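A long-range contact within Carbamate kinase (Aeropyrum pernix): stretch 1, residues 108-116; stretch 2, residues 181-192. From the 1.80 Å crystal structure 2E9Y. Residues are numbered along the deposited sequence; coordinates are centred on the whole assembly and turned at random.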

# COMPACT_ATOMS: atom_id res chain seq x y z
N VAL A 108 -1.03 -18.97 -8.59
CA VAL A 108 -0.29 -17.78 -8.99
C VAL A 108 -0.46 -16.66 -7.97
O VAL A 108 -1.48 -16.57 -7.29
CB VAL A 108 -0.78 -17.25 -10.36
CG1 VAL A 108 -0.58 -18.31 -11.43
CG2 VAL A 108 -2.24 -16.85 -10.27
N LEU A 109 0.57 -15.82 -7.85
CA LEU A 109 0.52 -14.71 -6.92
C LEU A 109 0.19 -13.45 -7.72
O LEU A 109 0.70 -13.27 -8.83
CB LEU A 109 1.86 -14.56 -6.18
CG LEU A 109 2.19 -15.64 -5.15
CD1 LEU A 109 3.58 -15.41 -4.56
CD2 LEU A 109 1.15 -15.63 -4.04
N VAL A 110 -0.66 -12.61 -7.16
CA VAL A 110 -1.07 -11.37 -7.81
C VAL A 110 -0.41 -10.18 -7.14
O VAL A 110 -0.71 -9.85 -6.00
CB VAL A 110 -2.60 -11.19 -7.72
CG1 VAL A 110 -3.01 -9.84 -8.29
CG2 VAL A 110 -3.29 -12.31 -8.47
N PRO A 111 0.51 -9.51 -7.85
CA PRO A 111 1.17 -8.35 -7.23
C PRO A 111 0.29 -7.11 -7.25
O PRO A 111 -0.59 -6.97 -8.11
CB PRO A 111 2.41 -8.16 -8.10
CG PRO A 111 1.89 -8.54 -9.47
CD PRO A 111 1.09 -9.81 -9.17
N VAL A 112 0.52 -6.21 -6.30
CA VAL A 112 -0.19 -4.94 -6.21
C VAL A 112 0.93 -3.91 -6.36
O VAL A 112 1.83 -3.83 -5.53
CB VAL A 112 -0.90 -4.75 -4.85
CG1 VAL A 112 -1.48 -3.35 -4.75
CG2 VAL A 112 -2.01 -5.77 -4.70
N VAL A 113 0.89 -3.13 -7.44
CA VAL A 113 1.94 -2.14 -7.66
C VAL A 113 1.55 -0.76 -7.16
O VAL A 113 0.57 -0.18 -7.62
CB VAL A 113 2.30 -2.04 -9.16
CG1 VAL A 113 3.51 -1.12 -9.34
CG2 VAL A 113 2.60 -3.42 -9.73
N ILE A 114 2.32 -0.23 -6.21
CA ILE A 114 2.06 1.11 -5.75
C ILE A 114 2.45 2.03 -6.88
O ILE A 114 3.55 1.96 -7.40
CB ILE A 114 2.92 1.40 -4.51
CG1 ILE A 114 2.59 0.47 -3.33
CG2 ILE A 114 2.72 2.85 -4.04
CD1 ILE A 114 1.09 0.44 -3.00
N SER A 115 1.48 2.86 -7.29
CA SER A 115 1.59 3.53 -8.58
C SER A 115 1.45 5.07 -8.47
O SER A 115 0.51 5.58 -7.87
CB SER A 115 0.51 2.97 -9.49
OG SER A 115 0.69 1.56 -9.56
N ARG A 116 2.44 5.79 -9.06
CA ARG A 116 2.33 7.25 -9.13
C ARG A 116 2.04 7.70 -10.56
O ARG A 116 2.44 7.05 -11.52
CB ARG A 116 3.68 7.84 -8.72
CG ARG A 116 4.04 7.67 -7.24
CD ARG A 116 5.54 7.87 -6.99
NE ARG A 116 6.28 6.89 -7.78
CZ ARG A 116 7.63 6.94 -7.83
NH1 ARG A 116 8.32 7.87 -7.18
NH2 ARG A 116 8.28 6.02 -8.56
N GLU A 181 6.99 -5.04 -15.72
CA GLU A 181 7.77 -6.15 -15.19
C GLU A 181 6.85 -7.13 -14.46
O GLU A 181 6.98 -8.35 -14.60
CB GLU A 181 8.84 -5.62 -14.24
CG GLU A 181 10.00 -4.94 -14.95
CD GLU A 181 10.84 -4.08 -14.02
OE1 GLU A 181 10.86 -4.37 -12.80
OE2 GLU A 181 11.48 -3.13 -14.50
N ALA A 182 5.92 -6.59 -13.68
CA ALA A 182 4.98 -7.43 -12.94
C ALA A 182 4.13 -8.24 -13.90
O ALA A 182 3.85 -9.41 -13.65
CB ALA A 182 4.09 -6.56 -12.05
N SER A 183 3.73 -7.61 -15.00
CA SER A 183 2.89 -8.25 -16.01
C SER A 183 3.63 -9.39 -16.71
O SER A 183 3.02 -10.39 -17.12
CB SER A 183 2.43 -7.22 -17.04
OG SER A 183 1.42 -7.76 -17.88
N ALA A 184 4.93 -9.24 -16.87
CA ALA A 184 5.73 -10.27 -17.52
C ALA A 184 5.77 -11.51 -16.63
O ALA A 184 5.86 -12.64 -17.11
CB ALA A 184 7.14 -9.76 -17.78
N GLU A 185 5.70 -11.30 -15.32
CA GLU A 185 5.75 -12.39 -14.36
C GLU A 185 4.41 -12.99 -13.94
O GLU A 185 4.36 -14.14 -13.50
CB GLU A 185 6.51 -11.94 -13.10
CG GLU A 185 7.99 -11.64 -13.34
CD GLU A 185 8.76 -12.87 -13.78
OE1 GLU A 185 8.76 -13.87 -13.04
OE2 GLU A 185 9.38 -12.82 -14.87
N SER A 186 3.33 -12.23 -14.07
CA SER A 186 2.01 -12.72 -13.69
C SER A 186 0.91 -12.28 -14.64
O SER A 186 0.93 -11.16 -15.16
CB SER A 186 1.66 -12.26 -12.27
OG SER A 186 0.35 -12.70 -11.91
N PRO A 187 -0.08 -13.16 -14.88
CA PRO A 187 -1.21 -12.88 -15.77
C PRO A 187 -2.23 -11.92 -15.18
O PRO A 187 -3.13 -11.44 -15.88
CB PRO A 187 -1.80 -14.27 -16.01
CG PRO A 187 -1.55 -14.95 -14.70
CD PRO A 187 -0.12 -14.55 -14.40
N ALA A 188 -2.10 -11.64 -13.88
CA ALA A 188 -3.00 -10.72 -13.20
C ALA A 188 -2.18 -9.80 -12.30
O ALA A 188 -1.52 -10.25 -11.36
CB ALA A 188 -4.02 -11.49 -12.37
N VAL A 189 -2.22 -8.50 -12.60
CA VAL A 189 -1.49 -7.49 -11.85
C VAL A 189 -2.45 -6.37 -11.48
O VAL A 189 -3.21 -5.90 -12.32
CB VAL A 189 -0.34 -6.88 -12.70
CG1 VAL A 189 0.32 -5.73 -11.95
CG2 VAL A 189 0.68 -7.96 -13.05
N VAL A 190 -2.42 -5.94 -10.21
CA VAL A 190 -3.28 -4.85 -9.76
C VAL A 190 -2.42 -3.60 -9.68
O VAL A 190 -1.36 -3.62 -9.06
CB VAL A 190 -3.89 -5.14 -8.37
CG1 VAL A 190 -4.70 -3.93 -7.89
CG2 VAL A 190 -4.78 -6.37 -8.43
N ALA A 191 -2.86 -2.52 -10.32
CA ALA A 191 -2.07 -1.30 -10.29
C ALA A 191 -2.91 -0.05 -10.53
O ALA A 191 -4.10 -0.12 -10.82
CB ALA A 191 -0.95 -1.38 -11.34
N LEU A 192 -2.25 1.10 -10.40
CA LEU A 192 -2.88 2.39 -10.61
C LEU A 192 -4.17 2.55 -9.82
O LEU A 192 -5.15 3.11 -10.31
CB LEU A 192 -3.14 2.57 -12.12
CG LEU A 192 -3.03 3.98 -12.72
CD1 LEU A 192 -1.75 4.64 -12.24
CD2 LEU A 192 -3.05 3.89 -14.24

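Two backbone hydrogen bonds, both centred on Val-190, anchor the contact. Val-113 N donates to Val-190 O at 2.8 Å with an N-H...O angle of 169°, and Val-190 N donates to Pro-111 O at 3.0 Å and 171°. One residue thus bonds to the two neighbours of Val-112, the pattern of a parallel bridge; the Val-112 and Val-190 CA atoms lie 4.7 Å apart. Between these bonds, Val-112 CA approaches Val-190 O at 3.4 Å, a CA-H...O contact bent to 139° at the hydrogen.

Beyond the bridge, a side chain takes over from the backbone. Ser-115 OG accepts from Leu-192 N (3.1 Å, 165°) and donates to Val-113 O (2.6 Å), so one hydroxyl fills both roles. Near the other end, Ser-186 OG lies 3.2 Å from Leu-109 O, though where its proton points is not settled.

Apolar packing flanks this ladder. Val-190 directs its side chain to the same face as Val-112, where Val-190 CG2 meets Val-110 CG1 at 3.9 Å. On the face bearing Val-113 and Ala-191, their CB atoms are 4.0 Å apart. Val-113 CG2 also reaches Val-189 CG1 (3.9 Å), while Pro-111 CG touches Val-189 CG2 (3.8 Å) and the helical Ala-182 CB (3.9 Å). Together the stretches bury 558 Å².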